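Putative succinylglutamate desuccinylase / aspartoacylase (Shewanella amazonensis, PDB 3FMC) is probably a zinc-dependent hydrolase of the succinylglutamate desuccinylase/aspartoacylase family, thought to act on ester bonds. Local coordinates at residues Ala165-Asp170 against Arg235-Leu241. Residues are numbered along the deposited sequence; the frame is centred on the assembly and turned at random. Where two conformers were deposited one is given.
Sequences ADIVLD and RVSALTL
Two neighbouring parallel strands in the core of the catalytic domain, 167-170 and 237-241, run 9° from exact alignment, and V168 and D170 supply four of the five hydrogen bonds between them. V168 N gives its hydrogen to S237 O while V168 O accepts from L239 N at 3.0 Å; D170 N and D170 O repeat the pattern with L239 O and L241 N. One more rung, S237 N to D166 O at 2.9 Å, starts the ladder. I167 and L169 turn their backbone groups the other way, to S35, Y37 and Q39, on and just before strand 36-40, so that 167-170 lies between two parallel neighbours, as expected for the zinc-exopeptidase-like α/β fold of this family. On one face L169 and L239 lie side by side and point the same way; L169 CD2 meets L239 CD1 at 3.7 Å, and helix 251-267 packs over both leucines. The other face brings V168 CB to 4.1 Å from A238 CB, with helix 210-227 against A238, and turns polar at D170 and T240. There CG of D170, anti to the backbone N (chi1 -164°), leans forward along the strand toward H172, and a water donates to both D170 OD2 and T240 OG1, 2.7 Å from each. The same two oxygens bond H172 and D211 respectively, and Q39 holds D170 OD1, so both oxygens of the buried carboxylate have partners. H172 faces, with H43 and E46, a vacant point consistent with an empty zinc site, which would make D170 a second-shell residue orienting the H172 imidazole.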
loop_
_atom_site.group_PDB
_atom_site.type_symbol
_atom_site.label_atom_id
_atom_site.label_comp_id
_atom_site.label_asym_id
_atom_site.label_seq_id
_atom_site.Cartn_x
_atom_site.Cartn_y
_atom_site.Cartn_z
ATOM N N ALA C 165 -22.100 28.508 -6.854
ATOM C CA ALA C 165 -22.371 28.515 -8.303
ATOM C C ALA C 165 -23.788 28.010 -8.689
ATOM O O ALA C 165 -24.458 27.299 -7.931
ATOM C CB ALA C 165 -21.304 27.646 -9.019
ATOM N N ASP C 166 -24.207 28.366 -9.905
ATOM C CA ASP C 166 -25.452 27.896 -10.490
ATOM C C ASP C 166 -25.256 26.557 -11.176
ATOM O O ASP C 166 -26.194 25.794 -11.289
ATOM C CB ASP C 166 -25.974 28.891 -11.521
ATOM C CG ASP C 166 -26.222 30.272 -10.914
ATOM O OD1 ASP C 166 -26.752 30.340 -9.784
ATOM O OD2 ASP C 166 -25.798 31.266 -11.547
ATOM N N ILE C 167 -24.048 26.325 -11.684
ATOM C CA ILE C 167 -23.681 25.107 -12.416
ATOM C C ILE C 167 -22.400 24.534 -11.823
ATOM O O ILE C 167 -21.408 25.251 -11.669
ATOM C CB ILE C 167 -23.447 25.426 -13.908
ATOM C CG1 ILE C 167 -24.723 26.039 -14.525
ATOM C CG2 ILE C 167 -22.992 24.168 -14.698
ATOM C CD1 ILE C 167 -24.452 26.699 -15.868
ATOM N N VAL C 168 -22.436 23.241 -11.524
ATOM C CA VAL C 168 -21.296 22.525 -10.962
ATOM C C VAL C 168 -20.930 21.376 -11.873
ATOM O O VAL C 168 -21.797 20.545 -12.176
ATOM C CB VAL C 168 -21.627 21.986 -9.555
ATOM C CG1 VAL C 168 -20.536 21.066 -9.042
ATOM C CG2 VAL C 168 -21.906 23.178 -8.564
ATOM N N LEU C 169 -19.687 21.351 -12.326
ATOM C CA LEU C 169 -19.184 20.258 -13.175
ATOM C C LEU C 169 -18.002 19.587 -12.464
ATOM O O LEU C 169 -16.978 20.214 -12.239
ATOM C CB LEU C 169 -18.728 20.759 -14.554
ATOM C CG LEU C 169 -19.722 21.581 -15.372
ATOM C CD1 LEU C 169 -19.022 22.040 -16.691
ATOM C CD2 LEU C 169 -21.007 20.803 -15.583
ATOM N N ASP C 170 -18.171 18.321 -12.108
ATOM C CA ASP C 170 -17.126 17.527 -11.397
ATOM C C ASP C 170 -16.500 16.611 -12.445
ATOM O O ASP C 170 -17.169 15.761 -13.010
ATOM C CB ASP C 170 -17.771 16.744 -10.252
ATOM C CG ASP C 170 -16.745 16.208 -9.229
ATOM O OD1 ASP C 170 -15.559 16.556 -9.347
ATOM O OD2 ASP C 170 -17.148 15.419 -8.329
ATOM N N ARG C 235 -32.693 25.077 -8.862
ATOM C CA ARG C 235 -31.886 26.234 -9.231
ATOM C C ARG C 235 -30.384 25.991 -9.324
ATOM O O ARG C 235 -29.610 26.946 -9.370
ATOM C CB ARG C 235 -32.195 27.405 -8.293
ATOM C CG ARG C 235 -33.661 27.838 -8.319
ATOM C CD ARG C 235 -33.999 28.744 -9.494
ATOM N NE ARG C 235 -35.395 29.182 -9.399
ATOM C CZ ARG C 235 -35.896 30.316 -9.895
ATOM N NH1 ARG C 235 -35.116 31.206 -10.503
ATOM N NH2 ARG C 235 -37.190 30.580 -9.740
ATOM N N VAL C 236 -29.976 24.728 -9.366
ATOM C CA VAL C 236 -28.567 24.389 -9.594
ATOM C C VAL C 236 -28.463 23.168 -10.489
ATOM O O VAL C 236 -29.238 22.235 -10.342
ATOM C CB VAL C 236 -27.791 24.153 -8.260
ATOM C CG1 VAL C 236 -26.624 23.113 -8.424
ATOM C CG2 VAL C 236 -27.306 25.523 -7.669
ATOM N N SER C 237 -27.489 23.196 -11.398
ATOM C CA SER C 237 -27.190 22.094 -12.285
ATOM C C SER C 237 -25.895 21.492 -11.704
ATOM O O SER C 237 -25.003 22.224 -11.363
ATOM C CB SER C 237 -26.982 22.581 -13.709
ATOM O OG SER C 237 -28.212 23.093 -14.200
ATOM N N ALA C 238 -25.814 20.171 -11.605
ATOM C CA ALA C 238 -24.612 19.489 -11.081
ATOM C C ALA C 238 -24.492 18.180 -11.827
ATOM O O ALA C 238 -25.362 17.284 -11.724
ATOM C CB ALA C 238 -24.685 19.269 -9.583
ATOM N N LEU C 239 -23.426 18.111 -12.608
ATOM C CA LEU C 239 -23.157 16.982 -13.510
ATOM C C LEU C 239 -21.755 16.447 -13.239
ATOM O O LEU C 239 -20.847 17.219 -12.899
ATOM C CB LEU C 239 -23.217 17.515 -14.940
ATOM C CG LEU C 239 -24.580 18.169 -15.245
ATOM C CD1 LEU C 239 -24.382 19.412 -16.015
ATOM C CD2 LEU C 239 -25.470 17.174 -15.943
ATOM N N THR C 240 -21.565 15.135 -13.440
ATOM C CA THR C 240 -20.257 14.516 -13.247
ATOM C C THR C 240 -19.852 13.898 -14.561
ATOM O O THR C 240 -20.541 13.047 -15.077
ATOM C CB THR C 240 -20.312 13.473 -12.097
ATOM O OG1 THR C 240 -20.806 14.114 -10.909
ATOM C CG2 THR C 240 -18.964 12.835 -11.837
ATOM N N LEU C 241 -18.739 14.358 -15.092
ATOM C CA LEU C 241 -18.221 13.888 -16.343
ATOM C C LEU C 241 -17.094 12.899 -16.077
ATOM O O LEU C 241 -16.153 13.228 -15.389
ATOM C CB LEU C 241 -17.725 15.083 -17.176
ATOM C CG LEU C 241 -18.767 16.109 -17.755
ATOM C CD1 LEU C 241 -19.584 16.869 -16.781
ATOM C CD2 LEU C 241 -17.996 17.038 -18.773
HETATM O O HOH W 1 -28.425 28.833 -8.444
HETATM O O HOH W 2 -19.590 14.175 -8.484
#